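PDB 5TEA: inorganic pyrophosphatase from Neisseria gonorrhoeae, which probably catalyses the magnesium-dependent hydrolysis of inorganic pyrophosphate to two phosphate ions, as a homohexamer. Local coordinates for residues Lys61-Pro69 against Leu79-Leu89. Numbering follows the deposited sequence. Where two conformers were deposited one is given.
Sequences KPTNYGFIP and LDVLLVTEQPL. With CA (calcium ion), chain I.
N64 OD1 is gripped from two sides of the sequence: it receives the nearly straight bond from L89 N (2.9 Å, 170°) and a second from the backbone N of A34. At the other end of the same amide, N64 ND2 donates to T85 OG1 at 2.8 Å, a partner lying in the amide plane, and to L83 O at 3.0 Å, so the buried amide is fixed in rotation and ties the turn after strand 80-83 back to strand 64-67. CG of N64 sits beside its own backbone N (chi1 -53°), which brings the amide across to these partners. T63 OG1 and L83 N approach N64 O from opposite faces of its plane.

The two strands are an antiparallel pair in the central, curled sheet of the soluble pyrophosphatase fold, with 64-67 bordered by strand 25-32 and 80-83 by strand 110-119. G66 and V81 form a hydrogen-bonded pair, G66 N meeting V81 O at 2.8 Å. Beyond it, I68 CG1 packs on V81 CG2 (3.5 Å) while its CD1 lies alongside L79 CD2.

Y65, predicted to bind substrate, shares a face with D80 and L82. L82 CD2 meets CD1 of the Y65 ring, and a water oxygen lies 2.6 Å from Y65 OH. D80 OD2 binds calcium at 2.7 Å, together with D73, D77 and D112, the backbone O of E78 and two waters, and also accepts from K114 NZ.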
ATOM      1  N   LYS B  61       9.641  -7.745   9.939  1.00 20.26           N
ATOM      2  CA  LYS B  61       9.389  -9.170  10.154  1.00 21.39           C
ATOM      3  C   LYS B  61       9.155  -9.869   8.817  1.00 20.34           C
ATOM      4  O   LYS B  61       8.338  -9.399   8.013  1.00 19.31           O
ATOM      5  CB  LYS B  61       8.177  -9.390  11.062  1.00 21.94           C
ATOM      6  CG  LYS B  61       8.400  -9.029  12.513  1.00 30.67           C
ATOM      7  CD  LYS B  61       9.521  -9.868  13.137  1.00 40.89           C
ATOM      8  CE  LYS B  61      10.405  -9.031  14.067  1.00 47.16           C
ATOM      9  NZ  LYS B  61      11.678  -9.731  14.442  1.00 49.04           N
ATOM     10  N   PRO B  62       9.837 -10.992   8.545  1.00 21.10           N
ATOM     11  CA  PRO B  62       9.635 -11.675   7.257  1.00 19.74           C
ATOM     12  C   PRO B  62       8.365 -12.506   7.195  1.00 20.65           C
ATOM     13  O   PRO B  62       7.935 -12.856   6.085  1.00 20.82           O
ATOM     14  CB  PRO B  62      10.886 -12.568   7.135  1.00 18.97           C
ATOM     15  CG  PRO B  62      11.263 -12.862   8.572  1.00 19.23           C
ATOM     16  CD  PRO B  62      10.924 -11.604   9.333  1.00 17.88           C
ATOM     17  N   THR B  63       7.773 -12.860   8.339  1.00 16.67           N
ATOM     18  CA  THR B  63       6.487 -13.549   8.405  1.00 17.24           C
ATOM     19  C   THR B  63       5.623 -12.815   9.412  1.00 15.91           C
ATOM     20  O   THR B  63       6.103 -11.952  10.136  1.00 14.54           O
ATOM     21  CB  THR B  63       6.627 -15.007   8.862  1.00 18.22           C
ATOM     22  OG1 THR B  63       6.926 -15.019  10.267  1.00 17.24           O
ATOM     23  CG2 THR B  63       7.758 -15.706   8.097  1.00 17.60           C
ATOM     24  N   ASN B  64       4.347 -13.180   9.492  1.00 15.29           N
ATOM     25  CA  ASN B  64       3.567 -12.705  10.627  1.00 13.67           C
ATOM     26  C   ASN B  64       4.151 -13.314  11.894  1.00 16.30           C
ATOM     27  O   ASN B  64       4.779 -14.379  11.858  1.00 21.36           O
ATOM     28  CB  ASN B  64       2.091 -13.078  10.479  1.00 12.78           C
ATOM     29  CG  ASN B  64       1.514 -12.627   9.163  1.00 18.16           C
ATOM     30  OD1 ASN B  64       1.232 -11.431   8.964  1.00 17.56           O
ATOM     31  ND2 ASN B  64       1.313 -13.574   8.253  1.00 17.87           N
ATOM     32  N   TYR B  65       3.963 -12.624  13.017  1.00 16.23           N
ATOM     33  CA  TYR B  65       4.553 -13.039  14.282  1.00 19.25           C
ATOM     34  C   TYR B  65       3.462 -13.112  15.338  1.00 22.56           C
ATOM     35  O   TYR B  65       2.729 -12.140  15.541  1.00 17.33           O
ATOM     36  CB  TYR B  65       5.643 -12.051  14.706  1.00 16.66           C
ATOM     37  CG  TYR B  65       6.599 -12.541  15.768  1.00 20.51           C
ATOM     38  CD1 TYR B  65       7.764 -13.224  15.422  1.00 19.43           C
ATOM     39  CD2 TYR B  65       6.368 -12.276  17.113  1.00 19.22           C
ATOM     40  CE1 TYR B  65       8.651 -13.653  16.388  1.00 19.68           C
ATOM     41  CE2 TYR B  65       7.263 -12.698  18.088  1.00 23.51           C
ATOM     42  CZ  TYR B  65       8.400 -13.384  17.713  1.00 25.26           C
ATOM     43  OH  TYR B  65       9.303 -13.803  18.660  1.00 22.12           O
ATOM     44  N   GLY B  66       3.341 -14.255  16.005  1.00 18.69           N
ATOM     45  CA  GLY B  66       2.312 -14.378  17.025  1.00 21.76           C
ATOM     46  C   GLY B  66       2.686 -15.269  18.190  1.00 16.10           C
ATOM     47  O   GLY B  66       3.867 -15.560  18.394  1.00 15.00           O
ATOM     48  N   PHE B  67       1.696 -15.739  18.951  1.00 18.73           N
ATOM     49  CA  PHE B  67       1.999 -16.635  20.062  1.00 15.73           C
ATOM     50  C   PHE B  67       0.886 -17.658  20.225  1.00 15.51           C
ATOM     51  O   PHE B  67      -0.215 -17.504  19.696  1.00 16.98           O
ATOM     52  CB  PHE B  67       2.197 -15.873  21.376  1.00 17.35           C
ATOM     53  CG  PHE B  67       0.937 -15.265  21.938  1.00 17.71           C
ATOM     54  CD1 PHE B  67       0.485 -14.022  21.490  1.00 22.04           C
ATOM     55  CD2 PHE B  67       0.220 -15.912  22.932  1.00 19.08           C
ATOM     56  CE1 PHE B  67      -0.664 -13.448  22.018  1.00 20.52           C
ATOM     57  CE2 PHE B  67      -0.942 -15.339  23.457  1.00 22.72           C
ATOM     58  CZ  PHE B  67      -1.377 -14.106  23.001  1.00 24.68           C
ATOM     59  N   ILE B  68       1.189 -18.703  20.984  1.00 17.55           N
ATOM     60  CA  ILE B  68       0.222 -19.742  21.326  1.00 16.66           C
ATOM     61  C   ILE B  68      -0.311 -19.446  22.724  1.00 18.17           C
ATOM     62  O   ILE B  68       0.486 -19.377  23.676  1.00 19.60           O
ATOM     63  CB  ILE B  68       0.853 -21.144  21.278  1.00 17.03           C
ATOM     64  CG1 ILE B  68       1.485 -21.430  19.907  1.00 15.85           C
ATOM     65  CG2 ILE B  68      -0.195 -22.184  21.610  1.00 17.45           C
ATOM     66  CD1 ILE B  68       2.287 -22.751  19.876  1.00 18.66           C
ATOM     67  N   PRO B  69      -1.627 -19.303  22.907  1.00 18.20           N
ATOM     68  CA  PRO B  69      -2.155 -19.038  24.254  1.00 27.40           C
ATOM     69  C   PRO B  69      -1.851 -20.185  25.209  1.00 25.11           C
ATOM     70  O   PRO B  69      -1.776 -21.348  24.811  1.00 23.94           O
ATOM     71  CB  PRO B  69      -3.671 -18.896  24.036  1.00 26.07           C
ATOM     72  CG  PRO B  69      -3.891 -18.869  22.565  1.00 27.05           C
ATOM     73  CD  PRO B  69      -2.684 -19.440  21.889  1.00 21.65           C
ATOM     74  N   LEU B  79       5.204 -18.730  24.023  1.00 30.32           N
ATOM     75  CA  LEU B  79       5.778 -19.488  22.908  1.00 21.33           C
ATOM     76  C   LEU B  79       5.427 -18.797  21.599  1.00 19.27           C
ATOM     77  O   LEU B  79       4.245 -18.626  21.285  1.00 19.13           O
ATOM     78  CB  LEU B  79       5.261 -20.930  22.911  1.00 21.21           C
ATOM     79  CG  LEU B  79       5.746 -21.859  21.791  1.00 24.21           C
ATOM     80  CD1 LEU B  79       7.257 -21.817  21.656  1.00 25.53           C
ATOM     81  CD2 LEU B  79       5.271 -23.312  22.058  1.00 25.09           C
ATOM     82  N   ASP B  80       6.448 -18.380  20.849  1.00 22.05           N
ATOM     83  CA  ASP B  80       6.251 -17.545  19.676  1.00 17.57           C
ATOM     84  C   ASP B  80       5.893 -18.386  18.455  1.00 16.10           C
ATOM     85  O   ASP B  80       6.163 -19.588  18.394  1.00 18.69           O
ATOM     86  CB  ASP B  80       7.502 -16.736  19.358  1.00 18.23           C
ATOM     87  CG  ASP B  80       8.019 -15.975  20.542  1.00 23.68           C
ATOM     88  OD1 ASP B  80       7.237 -15.257  21.211  1.00 25.55           O
ATOM     89  OD2 ASP B  80       9.232 -16.097  20.775  1.00 22.97           O
ATOM     90  N   VAL B  81       5.278 -17.724  17.475  1.00 15.42           N
ATOM     91  CA  VAL B  81       4.803 -18.349  16.242  1.00 14.26           C
ATOM     92  C   VAL B  81       5.231 -17.503  15.052  1.00 16.28           C
ATOM     93  O   VAL B  81       5.018 -16.284  15.048  1.00 18.79           O
ATOM     94  CB  VAL B  81       3.271 -18.513  16.225  1.00 15.60           C
ATOM     95  CG1 VAL B  81       2.809 -19.100  14.875  1.00 16.80           C
ATOM     96  CG2 VAL B  81       2.811 -19.404  17.374  1.00 17.42           C
ATOM     97  N   LEU B  82       5.839 -18.154  14.055  1.00 17.45           N
ATOM     98  CA  LEU B  82       6.042 -17.602  12.723  1.00 14.26           C
ATOM     99  C   LEU B  82       4.907 -18.123  11.844  1.00 17.85           C
ATOM    100  O   LEU B  82       4.865 -19.312  11.522  1.00 18.01           O
ATOM    101  CB  LEU B  82       7.409 -18.018  12.176  1.00 13.05           C
ATOM    102  CG  LEU B  82       8.589 -17.737  13.125  1.00 14.30           C
ATOM    103  CD1 LEU B  82       9.916 -18.119  12.474  1.00 20.98           C
ATOM    104  CD2 LEU B  82       8.614 -16.251  13.535  1.00 18.27           C
ATOM    105  N   LEU B  83       3.975 -17.239  11.474  1.00 12.97           N
ATOM    106  CA  LEU B  83       2.800 -17.608  10.696  1.00 17.15           C
ATOM    107  C   LEU B  83       2.980 -17.090   9.278  1.00 18.82           C
ATOM    108  O   LEU B  83       3.046 -15.872   9.064  1.00 15.90           O
ATOM    109  CB  LEU B  83       1.531 -17.035  11.322  1.00 15.48           C
ATOM    110  CG  LEU B  83       0.237 -17.321  10.548  1.00 21.71           C
ATOM    111  CD1 LEU B  83      -0.171 -18.781  10.743  1.00 19.02           C
ATOM    112  CD2 LEU B  83      -0.868 -16.370  10.993  1.00 25.57           C
ATOM    113  N   VAL B  84       3.066 -18.006   8.323  1.00 18.27           N
ATOM    114  CA  VAL B  84       3.387 -17.676   6.938  1.00 16.37           C
ATOM    115  C   VAL B  84       2.092 -17.534   6.146  1.00 22.76           C
ATOM    116  O   VAL B  84       1.278 -18.458   6.102  1.00 16.65           O
ATOM    117  CB  VAL B  84       4.303 -18.740   6.317  1.00 18.92           C
ATOM    118  CG1 VAL B  84       4.551 -18.458   4.830  1.00 19.27           C
ATOM    119  CG2 VAL B  84       5.625 -18.824   7.117  1.00 17.43           C
ATOM    120  N   THR B  85       1.896 -16.371   5.529  1.00 20.60           N
ATOM    121  CA  THR B  85       0.767 -16.117   4.646  1.00 22.23           C
ATOM    122  C   THR B  85       1.271 -15.347   3.434  1.00 23.29           C
ATOM    123  O   THR B  85       2.343 -14.742   3.464  1.00 18.22           O
ATOM    124  CB  THR B  85      -0.349 -15.277   5.311  1.00 19.59           C
ATOM    125  OG1 THR B  85       0.183 -14.009   5.710  1.00 21.06           O
ATOM    126  CG2 THR B  85      -0.965 -15.979   6.526  1.00 17.47           C
ATOM    127  N   GLU B  86       0.458 -15.328   2.379  1.00 20.83           N
ATOM    128  CA  GLU B  86       0.804 -14.517   1.212  1.00 24.03           C
ATOM    129  C   GLU B  86       0.620 -13.025   1.494  1.00 23.86           C
ATOM    130  O   GLU B  86       1.442 -12.202   1.067  1.00 28.06           O
ATOM    131  CB  GLU B  86      -0.033 -14.951  -0.000  1.00 25.24           C
ATOM    132  CG  GLU B  86       0.481 -16.209  -0.724  1.00 40.14           C
ATOM    133  CD  GLU B  86      -0.089 -17.542  -0.197  1.00 44.28           C
ATOM    134  OE1 GLU B  86      -1.313 -17.639   0.094  1.00 42.70           O
ATOM    135  OE2 GLU B  86       0.705 -18.510  -0.095  1.00 39.14           O
ATOM    136  N   GLN B  87      -0.447 -12.654   2.204  1.00 19.38           N
ATOM    137  CA  GLN B  87      -0.710 -11.272   2.546  0.55 25.86           C
ATOM    138  C   GLN B  87      -0.698 -11.083   4.064  1.00 24.03           C
ATOM    139  O   GLN B  87      -1.170 -11.956   4.801  1.00 18.71           O
ATOM    140  CB  GLN B  87      -2.064 -10.829   1.954  0.55 28.57           C
ATOM    141  CG  GLN B  87      -2.082 -10.784   0.407  0.55 29.84           C
ATOM    142  CD  GLN B  87      -2.488 -12.103  -0.259  0.55 32.71           C
ATOM    143  OE1 GLN B  87      -3.162 -12.945   0.341  0.55 28.54           O
ATOM    144  NE2 GLN B  87      -2.088 -12.274  -1.520  0.55 34.21           N
ATOM    145  N   PRO B  88      -0.161  -9.969   4.563  1.00 21.05           N
ATOM    146  CA  PRO B  88      -0.017  -9.812   6.023  1.00 15.87           C
ATOM    147  C   PRO B  88      -1.341  -9.892   6.776  1.00 20.00           C
ATOM    148  O   PRO B  88      -2.391  -9.444   6.301  1.00 20.13           O
ATOM    149  CB  PRO B  88       0.624  -8.420   6.173  1.00 22.17           C
ATOM    150  CG  PRO B  88       1.295  -8.163   4.871  1.00 26.43           C
ATOM    151  CD  PRO B  88       0.456  -8.854   3.820  1.00 25.93           C
ATOM    152  N   LEU B  89      -1.273 -10.477   7.970  1.00 16.95           N
ATOM    153  CA  LEU B  89      -2.391 -10.535   8.897  1.00 21.90           C
ATOM    154  C   LEU B  89      -2.328  -9.389   9.905  1.00 20.97           C
ATOM    155  O   LEU B  89      -1.249  -9.020  10.370  1.00 21.12           O
ATOM    156  CB  LEU B  89      -2.367 -11.890   9.615  1.00 24.85           C
ATOM    157  CG  LEU B  89      -3.638 -12.405  10.270  1.00 36.12           C
ATOM    158  CD1 LEU B  89      -4.767 -12.443   9.256  1.00 36.07           C
ATOM    159  CD2 LEU B  89      -3.399 -13.791  10.895  1.00 28.30           C
TER
HETATM  160 CA    CA I 201       9.462 -16.816  23.333  1.00 39.55          CA
HETATM  161  O   HOH W   1       9.408 -12.597  20.978  1.00 35.49           O
HETATM  162  O   HOH W   2       9.178 -18.896  22.169  1.00 22.58           O
HETATM  163  O   HOH W   3       9.760 -14.969  22.629  1.00 20.10           O